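PDB 5ZBY: hydrogenase maturation protease HycI from Thermococcus kodakarensis KOD1, which probably acts as an endopeptidase of the A31 family that trims the C-terminus of a [NiFe] hydrogenase precursor during maturation. Local coordinates for residues D45-N50 and V59-A64; D68-V73 and S110-Q115; E39-P44 and L150-L155; D26-V31 and E134-L139. All blocks are in the same frame, centred on the assembly; numbering follows the deposited sequence.

Contact 1 (D45-N50 and V59-A64); sequences DVLILN and VGKIAA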
loop_
_atom_site.group_PDB
_atom_site.type_symbol
_atom_site.label_atom_id
_atom_site.label_comp_id
_atom_site.label_asym_id
_atom_site.label_seq_id
_atom_site.Cartn_x
_atom_site.Cartn_y
_atom_site.Cartn_z
ATOM N N ASP A 45 4.819 -13.192 -11.507
ATOM C CA ASP A 45 5.873 -12.484 -10.775
ATOM C C ASP A 45 5.291 -11.494 -9.777
ATOM O O ASP A 45 6.061 -10.877 -9.050
ATOM C CB ASP A 45 6.750 -11.703 -11.721
ATOM C CG ASP A 45 7.486 -12.609 -12.713
ATOM O OD1 ASP A 45 7.292 -12.405 -13.922
ATOM O OD2 ASP A 45 8.252 -13.483 -12.269
ATOM N N VAL A 46 3.967 -11.370 -9.737
ATOM C CA VAL A 46 3.364 -10.372 -8.836
ATOM C C VAL A 46 2.336 -11.033 -7.903
ATOM O O VAL A 46 1.497 -11.821 -8.357
ATOM C CB VAL A 46 2.683 -9.265 -9.633
ATOM C CG1 VAL A 46 1.932 -8.292 -8.687
ATOM C CG2 VAL A 46 3.691 -8.475 -10.467
ATOM N N LEU A 47 2.405 -10.710 -6.611
ATOM C CA LEU A 47 1.440 -11.138 -5.631
ATOM C C LEU A 47 0.705 -9.915 -5.092
ATOM O O LEU A 47 1.363 -8.978 -4.654
ATOM C CB LEU A 47 2.141 -11.868 -4.506
ATOM C CG LEU A 47 1.340 -12.222 -3.256
ATOM C CD1 LEU A 47 0.145 -13.142 -3.601
ATOM C CD2 LEU A 47 2.216 -12.817 -2.173
ATOM N N ILE A 48 -0.630 -9.943 -5.133
ATOM C CA ILE A 48 -1.469 -8.869 -4.569
ATOM C C ILE A 48 -2.169 -9.409 -3.332
ATOM O O ILE A 48 -2.835 -10.459 -3.362
ATOM C CB ILE A 48 -2.517 -8.379 -5.573
ATOM C CG1 ILE A 48 -1.932 -8.119 -6.966
ATOM C CG2 ILE A 48 -3.242 -7.113 -5.002
ATOM C CD1 ILE A 48 -0.994 -6.933 -7.003
ATOM N N LEU A 49 -2.008 -8.715 -2.220
ATOM C CA LEU A 49 -2.631 -9.116 -0.963
ATOM C C LEU A 49 -3.523 -8.018 -0.413
ATOM O O LEU A 49 -3.155 -6.834 -0.415
ATOM C CB LEU A 49 -1.570 -9.405 0.085
ATOM C CG LEU A 49 -0.653 -10.583 -0.161
ATOM C CD1 LEU A 49 0.439 -10.579 0.897
ATOM C CD2 LEU A 49 -1.503 -11.875 -0.122
ATOM N N ASN A 50 -4.692 -8.413 0.064
ATOM C CA ASN A 50 -5.535 -7.556 0.892
ATOM C C ASN A 50 -5.190 -7.882 2.340
ATOM O O ASN A 50 -5.510 -8.970 2.839
ATOM C CB ASN A 50 -7.016 -7.798 0.570
ATOM C CG ASN A 50 -7.958 -6.961 1.435
ATOM O OD1 ASN A 50 -7.591 -6.438 2.497
ATOM N ND2 ASN A 50 -9.188 -6.830 0.962
ATOM N N VAL A 59 3.485 -11.500 6.840
ATOM C CA VAL A 59 4.916 -11.402 6.598
ATOM C C VAL A 59 5.475 -12.719 6.082
ATOM O O VAL A 59 6.292 -12.705 5.191
ATOM C CB VAL A 59 5.715 -10.947 7.829
ATOM C CG1 VAL A 59 5.362 -9.471 8.163
ATOM C CG2 VAL A 59 5.416 -11.801 9.021
ATOM N N GLY A 60 4.930 -13.825 6.567
ATOM C CA GLY A 60 5.357 -15.129 6.086
ATOM C C GLY A 60 5.118 -15.293 4.605
ATOM O O GLY A 60 6.045 -15.685 3.848
ATOM N N LYS A 61 3.912 -15.025 4.188
ATOM C CA LYS A 61 3.601 -15.192 2.815
ATOM C C LYS A 61 4.361 -14.189 1.992
ATOM O O LYS A 61 4.827 -14.497 0.950
ATOM C CB LYS A 61 2.133 -14.956 2.599
ATOM C CG LYS A 61 1.592 -15.491 1.327
ATOM C CD LYS A 61 0.085 -15.548 1.335
ATOM C CE LYS A 61 -0.455 -16.119 0.037
ATOM N NZ LYS A 61 -0.908 -17.521 0.125
ATOM N N ILE A 62 4.568 -12.989 2.499
ATOM C CA ILE A 62 5.334 -12.033 1.732
ATOM C C ILE A 62 6.768 -12.534 1.567
ATOM O O ILE A 62 7.329 -12.495 0.448
ATOM C CB ILE A 62 5.297 -10.612 2.396
ATOM C CG1 ILE A 62 3.870 -10.040 2.334
ATOM C CG2 ILE A 62 6.259 -9.688 1.684
ATOM C CD1 ILE A 62 3.637 -8.887 3.359
ATOM N N ALA A 63 7.347 -13.068 2.640
ATOM C CA ALA A 63 8.750 -13.423 2.545
ATOM C C ALA A 63 8.881 -14.625 1.617
ATOM O O ALA A 63 9.864 -14.716 0.847
ATOM C CB ALA A 63 9.327 -13.721 3.897
ATOM N N ALA A 64 7.847 -15.481 1.615
ATOM C CA ALA A 64 7.955 -16.744 0.879
ATOM C C ALA A 64 7.880 -16.477 -0.603
ATOM O O ALA A 64 8.281 -17.306 -1.391
ATOM C CB ALA A 64 6.874 -17.701 1.292
#
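L49 and I62 make the closest contact between edge strand 46-50 and helix 59-64, the first two elements of a beta-alpha-beta crossover that passes over strand 14-18 before the chain re-enters the sheet as strand 69-75. The two short segments run almost exactly against each other, with an angle of 171° between their directions and 10.4 Å between their axes. At that spacing only the longer side chains bridge the gap, and no backbone pairing is possible. The apolar part is led by L49 CD1, which lies 3.8 Å from I62 CG1; the two side chains cross obliquely. The helix presents I62 from its flank, and the first torsion of this residue (chi1 -67°) sets CG1 beside its own backbone N, where the leucine methyl meets it. Both residues are buried, and each also packs on C17 of strand 14-18, so the pair closes over the neighbouring strand as well as over each other.

A looser layer involves K61, an exposed residue that lays its aliphatic chain beside the leucines, with K61 CD 4.3 Å from L49 CD2. L47, two residues earlier on the same face of the strand, comes up to K61 and also packs on F65. The strand's hydrogen bonds include backbone pairing with strand 14-18, I48 O with K38 NZ and N50 OD1 with G52 N. L47 CD2 makes the longest of the three touches, 4.4 Å from both K61 O and K61 CG.

Contact 2 (D68-V73 and S110-Q115); sequences DLVVFV and SYIKEQ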
loop_
_atom_site.group_PDB
_atom_site.type_symbol
_atom_site.label_atom_id
_atom_site.label_comp_id
_atom_site.label_asym_id
_atom_site.label_seq_id
_atom_site.Cartn_x
_atom_site.Cartn_y
_atom_site.Cartn_z
ATOM N N ASP A 68 11.420 -8.639 -4.774
ATOM C CA ASP A 68 12.414 -7.621 -5.064
ATOM C C ASP A 68 11.904 -6.295 -4.517
ATOM O O ASP A 68 12.705 -5.452 -4.104
ATOM C CB ASP A 68 12.652 -7.513 -6.559
ATOM C CG ASP A 68 13.251 -8.806 -7.143
ATOM O OD1 ASP A 68 14.200 -9.322 -6.521
ATOM O OD2 ASP A 68 12.708 -9.287 -8.142
ATOM N N LEU A 69 10.570 -6.131 -4.530
ATOM C CA LEU A 69 9.903 -4.891 -4.067
ATOM C C LEU A 69 8.620 -5.276 -3.362
ATOM O O LEU A 69 7.853 -6.098 -3.876
ATOM C CB LEU A 69 9.564 -3.977 -5.234
ATOM C CG LEU A 69 8.774 -2.686 -4.908
ATOM C CD1 LEU A 69 9.615 -1.764 -4.038
ATOM C CD2 LEU A 69 8.319 -1.982 -6.163
ATOM N N VAL A 70 8.366 -4.637 -2.216
ATOM C CA VAL A 70 7.085 -4.753 -1.525
ATOM C C VAL A 70 6.500 -3.353 -1.463
ATOM O O VAL A 70 7.199 -2.420 -1.056
ATOM C CB VAL A 70 7.247 -5.343 -0.113
ATOM C CG1 VAL A 70 5.852 -5.404 0.568
ATOM C CG2 VAL A 70 7.890 -6.771 -0.208
ATOM N N VAL A 71 5.264 -3.206 -1.927
ATOM C CA VAL A 71 4.562 -1.895 -1.951
ATOM C C VAL A 71 3.363 -1.965 -1.037
ATOM O O VAL A 71 2.445 -2.731 -1.333
ATOM C CB VAL A 71 4.085 -1.579 -3.355
ATOM C CG1 VAL A 71 3.392 -0.242 -3.434
ATOM C CG2 VAL A 71 5.281 -1.621 -4.341
ATOM N N PHE A 72 3.370 -1.194 0.048
ATOM C CA PHE A 72 2.203 -1.059 0.921
ATOM C C PHE A 72 1.381 0.081 0.408
ATOM O O PHE A 72 1.938 1.078 -0.031
ATOM C CB PHE A 72 2.639 -0.806 2.368
ATOM C CG PHE A 72 3.259 -2.025 2.994
ATOM C CD1 PHE A 72 4.625 -2.131 3.152
ATOM C CD2 PHE A 72 2.454 -3.093 3.370
ATOM C CE1 PHE A 72 5.198 -3.305 3.714
ATOM C CE2 PHE A 72 3.037 -4.268 3.906
ATOM C CZ PHE A 72 4.380 -4.352 4.102
ATOM N N VAL A 73 0.063 -0.067 0.395
ATOM C CA VAL A 73 -0.806 1.004 -0.108
ATOM C C VAL A 73 -1.828 1.288 1.003
ATOM O O VAL A 73 -2.480 0.366 1.488
ATOM C CB VAL A 73 -1.530 0.610 -1.397
ATOM C CG1 VAL A 73 -2.436 1.731 -1.893
ATOM C CG2 VAL A 73 -0.533 0.150 -2.516
ATOM N N SER A 110 10.637 -3.342 8.255
ATOM C CA SER A 110 12.020 -3.667 8.642
ATOM C C SER A 110 12.231 -5.185 8.738
ATOM O O SER A 110 13.251 -5.705 8.302
ATOM C CB SER A 110 12.379 -3.030 9.989
ATOM O OG SER A 110 12.279 -1.597 9.909
ATOM N N TYR A 111 11.264 -5.865 9.350
ATOM C CA TYR A 111 11.349 -7.344 9.379
ATOM C C TYR A 111 11.363 -7.950 7.973
ATOM O O TYR A 111 12.229 -8.781 7.642
ATOM C CB TYR A 111 10.185 -7.895 10.183
ATOM C CG TYR A 111 10.142 -9.400 10.209
ATOM C CD1 TYR A 111 10.968 -10.113 11.062
ATOM C CD2 TYR A 111 9.277 -10.099 9.389
ATOM C CE1 TYR A 111 10.940 -11.492 11.102
ATOM C CE2 TYR A 111 9.245 -11.504 9.418
ATOM C CZ TYR A 111 10.075 -12.183 10.286
ATOM O OH TYR A 111 10.054 -13.565 10.336
ATOM N N ILE A 112 10.415 -7.546 7.127
ATOM C CA ILE A 112 10.395 -8.066 5.751
ATOM C C ILE A 112 11.717 -7.840 4.996
ATOM O O ILE A 112 12.268 -8.768 4.365
ATOM C CB ILE A 112 9.225 -7.451 4.931
ATOM C CG1 ILE A 112 7.881 -7.866 5.558
ATOM C CG2 ILE A 112 9.401 -7.842 3.427
ATOM C CD1 ILE A 112 6.640 -7.125 5.039
ATOM N N LYS A 113 12.286 -6.641 5.115
ATOM C CA LYS A 113 13.503 -6.308 4.390
ATOM C C LYS A 113 14.678 -7.107 4.933
ATOM O O LYS A 113 15.545 -7.572 4.168
ATOM C CB LYS A 113 13.800 -4.772 4.453
ATOM C CG LYS A 113 14.999 -4.465 3.603
ATOM C CD LYS A 113 15.166 -2.997 3.323
ATOM C CE LYS A 113 16.239 -2.834 2.272
ATOM N NZ LYS A 113 16.405 -1.406 1.858
ATOM N N GLU A 114 14.698 -7.322 6.240
ATOM C CA GLU A 114 15.785 -8.113 6.814
ATOM C C GLU A 114 15.724 -9.518 6.242
ATOM O O GLU A 114 16.754 -10.060 5.816
ATOM C CB GLU A 114 15.696 -8.171 8.332
ATOM C CG GLU A 114 17.027 -8.535 9.019
ATOM C CD GLU A 114 17.432 -9.993 8.828
ATOM O OE1 GLU A 114 16.523 -10.850 8.807
ATOM O OE2 GLU A 114 18.646 -10.283 8.710
ATOM N N GLN A 115 14.517 -10.078 6.241
ATOM C CA GLN A 115 14.293 -11.470 5.782
ATOM C C GLN A 115 14.549 -11.697 4.306
ATOM O O GLN A 115 14.972 -12.796 3.909
ATOM C CB GLN A 115 12.860 -11.891 6.103
ATOM C CG GLN A 115 12.541 -12.008 7.587
ATOM C CD GLN A 115 13.401 -13.051 8.268
ATOM O OE1 GLN A 115 13.909 -13.962 7.622
ATOM N NE2 GLN A 115 13.568 -12.924 9.577
#
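In the three-layer alpha/beta/alpha fold of this protease, V70 and F72 of the interior strand 69-75 meet I112 of helix 105-116, which belongs to the helical layer on one face of the sheet. V70 and F72 are two positions apart and project from the same face of the strand; the intervening V71 faces the other layer, where it packs on F8 of helix 3-8. A single residue, I112, carries the helix side of the contact, and it splits its two branches between the two partners. Its long branch runs out with CG1 beside the backbone N (chi1 -63°) and CD1 extended beyond it (chi2 168°), which brings CD1 within 3.7 Å of F72 CZ. The methyl arrives at the edge of the phenyl ring, in its plane, so it abuts the rim and does not lie on a face as a CH-pi contact would. The two side chains come at each other from opposite directions.

The short branch serves V70: I112 CG2 lies 4.1 Å from V70 CG2, the methyl that sits beside the valine's own backbone N, and here the side chains cross at about a right angle. Around this trio the layer is completed by V59 and I62 of helix 59-64, which touch I112, and by I120 of strand 119-125, which is touched by both F72 and I112. All three touching residues are buried, and their side chains are wholly hydrocarbon. The helix is therefore held to this strand by the fit of methyls and ring edge and by the exclusion of water, without directional bonds between the two segments.

Contact 3 (E39-P44 and L150-L155); sequences ELVKTP and LIAEIL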
loop_
_atom_site.group_PDB
_atom_site.type_symbol
_atom_site.label_atom_id
_atom_site.label_comp_id
_atom_site.label_asym_id
_atom_site.label_seq_id
_atom_site.Cartn_x
_atom_site.Cartn_y
_atom_site.Cartn_z
ATOM N N GLU A 39 -8.064 -7.658 -10.235
ATOM C CA GLU A 39 -8.855 -7.778 -11.457
ATOM C C GLU A 39 -8.026 -7.404 -12.662
ATOM O O GLU A 39 -8.338 -7.801 -13.781
ATOM C CB GLU A 39 -10.101 -6.886 -11.394
ATOM C CG GLU A 39 -11.041 -7.226 -10.255
ATOM C CD GLU A 39 -12.225 -6.296 -10.141
ATOM O OE1 GLU A 39 -12.229 -5.211 -10.771
ATOM O OE2 GLU A 39 -13.164 -6.659 -9.405
ATOM N N LEU A 40 -6.954 -6.656 -12.428
ATOM C CA LEU A 40 -6.206 -6.045 -13.525
ATOM C C LEU A 40 -4.845 -6.689 -13.787
ATOM O O LEU A 40 -4.261 -6.509 -14.852
ATOM C CB LEU A 40 -6.007 -4.553 -13.247
ATOM C CG LEU A 40 -7.223 -3.637 -13.245
ATOM C CD1 LEU A 40 -6.796 -2.188 -12.999
ATOM C CD2 LEU A 40 -7.959 -3.754 -14.566
ATOM N N VAL A 41 -4.333 -7.446 -12.829
ATOM C CA VAL A 41 -2.948 -7.895 -12.917
ATOM C C VAL A 41 -2.889 -9.402 -12.858
ATOM O O VAL A 41 -3.212 -9.991 -11.826
ATOM C CB VAL A 41 -2.090 -7.306 -11.768
ATOM C CG1 VAL A 41 -0.676 -7.892 -11.758
ATOM C CG2 VAL A 41 -2.053 -5.792 -11.860
ATOM N N LYS A 42 -2.535 -10.012 -13.958
ATOM C CA LYS A 42 -2.247 -11.398 -13.899
ATOM C C LYS A 42 -0.910 -11.642 -14.532
ATOM O O LYS A 42 -0.729 -11.485 -15.703
ATOM C CB LYS A 42 -3.362 -12.180 -14.549
ATOM C CG LYS A 42 -4.692 -11.918 -13.868
ATOM C CD LYS A 42 -4.632 -12.269 -12.399
ATOM C CE LYS A 42 -4.656 -13.759 -12.146
ATOM N NZ LYS A 42 -4.739 -14.106 -10.704
ATOM N N THR A 43 0.011 -11.979 -13.671
ATOM C CA THR A 43 1.384 -12.349 -13.961
ATOM C C THR A 43 1.893 -13.145 -12.785
ATOM O O THR A 43 1.523 -12.923 -11.634
ATOM C CB THR A 43 2.276 -11.126 -14.198
ATOM O OG1 THR A 43 3.557 -11.547 -14.684
ATOM C CG2 THR A 43 2.450 -10.342 -12.890
ATOM N N PRO A 44 2.794 -14.060 -13.045
ATOM C CA PRO A 44 3.197 -14.931 -11.946
ATOM C C PRO A 44 4.276 -14.314 -11.048
ATOM O O PRO A 44 4.594 -14.826 -9.972
ATOM C CB PRO A 44 3.786 -16.133 -12.713
ATOM C CG PRO A 44 4.425 -15.432 -13.926
ATOM C CD PRO A 44 3.357 -14.500 -14.343
ATOM N N LEU A 150 -2.679 2.944 -12.710
ATOM C CA LEU A 150 -1.297 3.357 -12.941
ATOM C C LEU A 150 -0.373 2.184 -12.650
ATOM O O LEU A 150 0.570 1.881 -13.420
ATOM C CB LEU A 150 -0.941 4.572 -12.086
ATOM C CG LEU A 150 -1.728 5.830 -12.474
ATOM C CD1 LEU A 150 -1.690 6.865 -11.374
ATOM C CD2 LEU A 150 -1.157 6.401 -13.770
ATOM N N ILE A 151 -0.650 1.494 -11.548
ATOM C CA ILE A 151 0.203 0.354 -11.191
ATOM C C ILE A 151 0.027 -0.761 -12.196
ATOM O O ILE A 151 1.034 -1.380 -12.618
ATOM C CB ILE A 151 -0.082 -0.160 -9.759
ATOM C CG1 ILE A 151 0.404 0.895 -8.759
ATOM C CG2 ILE A 151 0.609 -1.534 -9.535
ATOM C CD1 ILE A 151 0.000 0.610 -7.328
ATOM N N ALA A 152 -1.212 -1.038 -12.596
ATOM C CA ALA A 152 -1.415 -2.175 -13.526
ATOM C C ALA A 152 -0.743 -1.914 -14.866
ATOM O O ALA A 152 -0.235 -2.838 -15.508
ATOM C CB ALA A 152 -2.874 -2.467 -13.740
ATOM N N GLU A 153 -0.756 -0.660 -15.290
ATOM C CA GLU A 153 -0.188 -0.370 -16.600
ATOM C C GLU A 153 1.307 -0.494 -16.492
ATOM O O GLU A 153 1.955 -1.048 -17.385
ATOM C CB GLU A 153 -0.590 1.023 -17.093
ATOM C CG GLU A 153 0.099 1.455 -18.370
ATOM C CD GLU A 153 -0.615 0.947 -19.605
ATOM O OE1 GLU A 153 -1.860 0.834 -19.573
ATOM O OE2 GLU A 153 0.071 0.649 -20.609
ATOM N N ILE A 154 1.902 -0.107 -15.374
ATOM C CA ILE A 154 3.311 -0.430 -15.205
ATOM C C ILE A 154 3.567 -1.956 -15.221
ATOM O O ILE A 154 4.393 -2.454 -15.984
ATOM C CB ILE A 154 3.861 0.158 -13.920
ATOM C CG1 ILE A 154 3.940 1.681 -14.023
ATOM C CG2 ILE A 154 5.229 -0.454 -13.592
ATOM C CD1 ILE A 154 4.214 2.394 -12.700
ATOM N N LEU A 155 2.806 -2.717 -14.459
ATOM C CA LEU A 155 3.054 -4.144 -14.296
ATOM C C LEU A 155 2.804 -5.009 -15.532
ATOM O O LEU A 155 3.494 -5.989 -15.774
ATOM C CB LEU A 155 2.229 -4.684 -13.153
ATOM C CG LEU A 155 2.562 -4.223 -11.747
ATOM C CD1 LEU A 155 1.699 -4.952 -10.770
ATOM C CD2 LEU A 155 4.013 -4.399 -11.413
HETATM O O HOH W 1 -1.396 -5.362 -15.570
#
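V41 and A152 bring the backbones within 6.0 Å, measured between their CA atoms, where the chain leaving helix 29-40 runs beside the C-terminal part of helix 138-156. So close an approach is possible because the helix offers a lone methyl here. A152 CB is touched by two successive residues of the other segment, L40 CB at 3.8 Å and V41 CG2 at 3.9 Å, both from the same general side. L40 adds its CD1 to the same methyl. One turn further along the helix, L155 takes over. Its CD1 approaches the fork of V41, lying 3.9 Å from V41 CG1 and 4.0 Å from V41 CG2, with the two side chains slanted against each other. V41 holds CG1 opposite its backbone N and CG2 beside that N (chi1 174°), an arrangement that turns both methyls to L155 while CG2 also serves A152.

A single water joins the backbones next to this apolar patch. It donates to A152 O at 2.8 Å and, over a longer path, to L40 O at 3.2 Å. Both of its protons are thereby spent on carbonyls, and the water ties the two segments together where none of their own groups bond directly.

The contact joins the end of helix 29-40 to the C-terminal part of helix 138-156 beside the edge of the sheet. V41 and L155 both pack on V46 of edge strand 46-50, L155 and I151 reach strand 14-18 through I16, and on the far flank of helix 138-156 I154 leans on L4 and F8 of helix 3-8.

Contact 4 (D26-V31 and E134-L139); sequences DDAFGV and EEPSEL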
loop_
_atom_site.group_PDB
_atom_site.type_symbol
_atom_site.label_atom_id
_atom_site.label_comp_id
_atom_site.label_asym_id
_atom_site.label_seq_id
_atom_site.Cartn_x
_atom_site.Cartn_y
_atom_site.Cartn_z
ATOM N N ASP A 26 -13.035 6.746 4.022
ATOM C CA ASP A 26 -11.874 6.840 3.119
ATOM C C ASP A 26 -10.751 5.887 3.515
ATOM O O ASP A 26 -9.811 5.698 2.724
ATOM C CB ASP A 26 -11.348 8.267 3.096
ATOM C CG ASP A 26 -12.304 9.230 2.389
ATOM O OD1 ASP A 26 -13.106 8.783 1.551
ATOM O OD2 ASP A 26 -12.141 10.447 2.589
ATOM N N ASP A 27 -10.788 5.314 4.719
ATOM C CA ASP A 27 -9.804 4.261 5.097
ATOM C C ASP A 27 -9.967 2.991 4.279
ATOM O O ASP A 27 -9.114 2.085 4.370
ATOM C CB ASP A 27 -9.924 3.926 6.592
ATOM C CG ASP A 27 -9.002 4.755 7.448
ATOM O OD1 ASP A 27 -8.187 5.511 6.879
ATOM O OD2 ASP A 27 -9.069 4.645 8.697
ATOM N N ALA A 28 -10.990 2.935 3.430
ATOM C CA ALA A 28 -11.101 1.803 2.494
ATOM C C ALA A 28 -10.021 1.868 1.417
ATOM O O ALA A 28 -9.817 0.907 0.697
ATOM C CB ALA A 28 -12.446 1.783 1.830
ATOM N N PHE A 29 -9.388 3.029 1.254
ATOM C CA PHE A 29 -8.503 3.243 0.086
ATOM C C PHE A 29 -7.605 2.046 -0.301
ATOM O O PHE A 29 -7.664 1.584 -1.440
ATOM C CB PHE A 29 -7.609 4.452 0.325
ATOM C CG PHE A 29 -6.646 4.701 -0.791
ATOM C CD1 PHE A 29 -7.077 5.251 -1.974
ATOM C CD2 PHE A 29 -5.313 4.394 -0.629
ATOM C CE1 PHE A 29 -6.180 5.460 -3.035
ATOM C CE2 PHE A 29 -4.412 4.610 -1.673
ATOM C CZ PHE A 29 -4.866 5.158 -2.879
ATOM N N GLY A 30 -6.807 1.555 0.641
ATOM C CA GLY A 30 -5.794 0.551 0.316
ATOM C C GLY A 30 -6.435 -0.754 -0.120
ATOM O O GLY A 30 -5.936 -1.422 -1.032
ATOM N N VAL A 31 -7.542 -1.127 0.526
ATOM C CA VAL A 31 -8.197 -2.389 0.152
ATOM C C VAL A 31 -8.910 -2.232 -1.185
ATOM O O VAL A 31 -8.894 -3.184 -2.007
ATOM C CB VAL A 31 -9.141 -2.903 1.252
ATOM C CG1 VAL A 31 -8.337 -3.101 2.507
ATOM C CG2 VAL A 31 -10.275 -1.967 1.489
ATOM N N GLU A 134 -18.959 4.066 7.428
ATOM C CA GLU A 134 -19.077 5.022 6.315
ATOM C C GLU A 134 -18.565 4.370 5.045
ATOM O O GLU A 134 -17.617 3.584 5.069
ATOM C CB GLU A 134 -18.273 6.321 6.571
ATOM C CG GLU A 134 -18.925 7.393 7.446
ATOM C CD GLU A 134 -18.035 8.630 7.598
ATOM O OE1 GLU A 134 -16.930 8.644 6.985
ATOM O OE2 GLU A 134 -18.423 9.576 8.329
ATOM N N GLU A 135 -19.190 4.712 3.928
ATOM C CA GLU A 135 -18.694 4.345 2.613
ATOM C C GLU A 135 -17.499 5.243 2.302
ATOM O O GLU A 135 -17.409 6.348 2.852
ATOM C CB GLU A 135 -19.818 4.531 1.599
ATOM C CG GLU A 135 -19.559 4.149 0.185
ATOM C CD GLU A 135 -20.803 4.360 -0.653
ATOM O OE1 GLU A 135 -21.816 4.837 -0.090
ATOM O OE2 GLU A 135 -20.773 4.053 -1.862
ATOM N N PRO A 136 -16.566 4.793 1.437
ATOM C CA PRO A 136 -15.552 5.776 1.035
ATOM C C PRO A 136 -16.151 6.912 0.211
ATOM O O PRO A 136 -17.163 6.710 -0.445
ATOM C CB PRO A 136 -14.557 4.954 0.196
ATOM C CG PRO A 136 -15.316 3.683 -0.169
ATOM C CD PRO A 136 -16.233 3.432 0.975
ATOM N N SER A 137 -15.507 8.053 0.190
ATOM C CA SER A 137 -15.925 9.144 -0.645
ATOM C C SER A 137 -15.750 8.799 -2.100
ATOM O O SER A 137 -15.006 7.947 -2.431
ATOM C CB SER A 137 -15.133 10.392 -0.291
ATOM O OG SER A 137 -13.790 10.304 -0.645
ATOM N N GLU A 138 -16.520 9.451 -2.951
ATOM C CA GLU A 138 -16.402 9.306 -4.391
ATOM C C GLU A 138 -14.982 9.584 -4.817
ATOM O O GLU A 138 -14.422 8.864 -5.647
ATOM C CB GLU A 138 -17.340 10.280 -5.101
ATOM C CG GLU A 138 -18.774 10.098 -4.686
ATOM C CD GLU A 138 -19.287 8.722 -5.074
ATOM O OE1 GLU A 138 -18.994 8.291 -6.208
ATOM O OE2 GLU A 138 -19.962 8.068 -4.248
ATOM N N LEU A 139 -14.400 10.620 -4.235
ATOM C CA LEU A 139 -13.047 11.047 -4.593
ATOM C C LEU A 139 -12.024 9.938 -4.294
ATOM O O LEU A 139 -11.231 9.600 -5.138
ATOM C CB LEU A 139 -12.670 12.342 -3.847
ATOM C CG LEU A 139 -11.223 12.818 -4.033
ATOM C CD1 LEU A 139 -10.865 12.926 -5.480
ATOM C CD2 LEU A 139 -11.124 14.213 -3.346
#
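D26 points one carboxylate oxygen at S137, and OD1 takes two bonds from that residue. S137 N donates nearly along the C-O axis of the carboxylate, 2.9 Å from D26 OD1 and fairly straight at 164°. S137 OG, 2.8 Å from D26 OD1, comes instead from the syn side, 23° out of the carboxylate plane. The serine oxygen can do this because it is tucked between its own backbone N and carbonyl carbon (chi1 69°), so that hydroxyl and amide converge on one acceptor. The other oxygen, D26 OD2, accepts from G128 N and S129 N; with both ends gripped, rotation of the carboxylate is tightly restricted.

Beside the polar pair, A28 CB sits against the P136 ring, 4.0 Å from P136 CG and 4.1 Å from P136 CB. This small apolar contact lies next to the main bonds and brings the start of helix 29-40 up to the loop before helix 138-156.

S137 OG donates to the aspartate and at the same time receives I140 N. The arrangement is a serine N-cap at the first turn of helix 138-156, with the D26 carboxylate holding the capping serine by hydroxyl and amide, which probably fixes its orientation.

Overall arrangement
Contacts 1 and 2 share one face of the sheet: their centres are 10 Å apart, and I62 CG2 packs 3.8 Å from V70 CG2, while I62 CD1 meets I112 CD1 at 3.9 Å. Contacts 3 and 4 join the same two helices, 29-40 and 138-156, near opposite ends, with centres 21 Å apart. The sheet links the two groups: V46 of contact 1 touches L155 of contact 3, and V73 CG1 of segment 68-73 lies 3.5 Å from F29 CE2 of segment 26-31. Bound HEPES lies about 9 Å from the side chain of F72, about 9 Å from that of A28 and about 14 Å from that of L49.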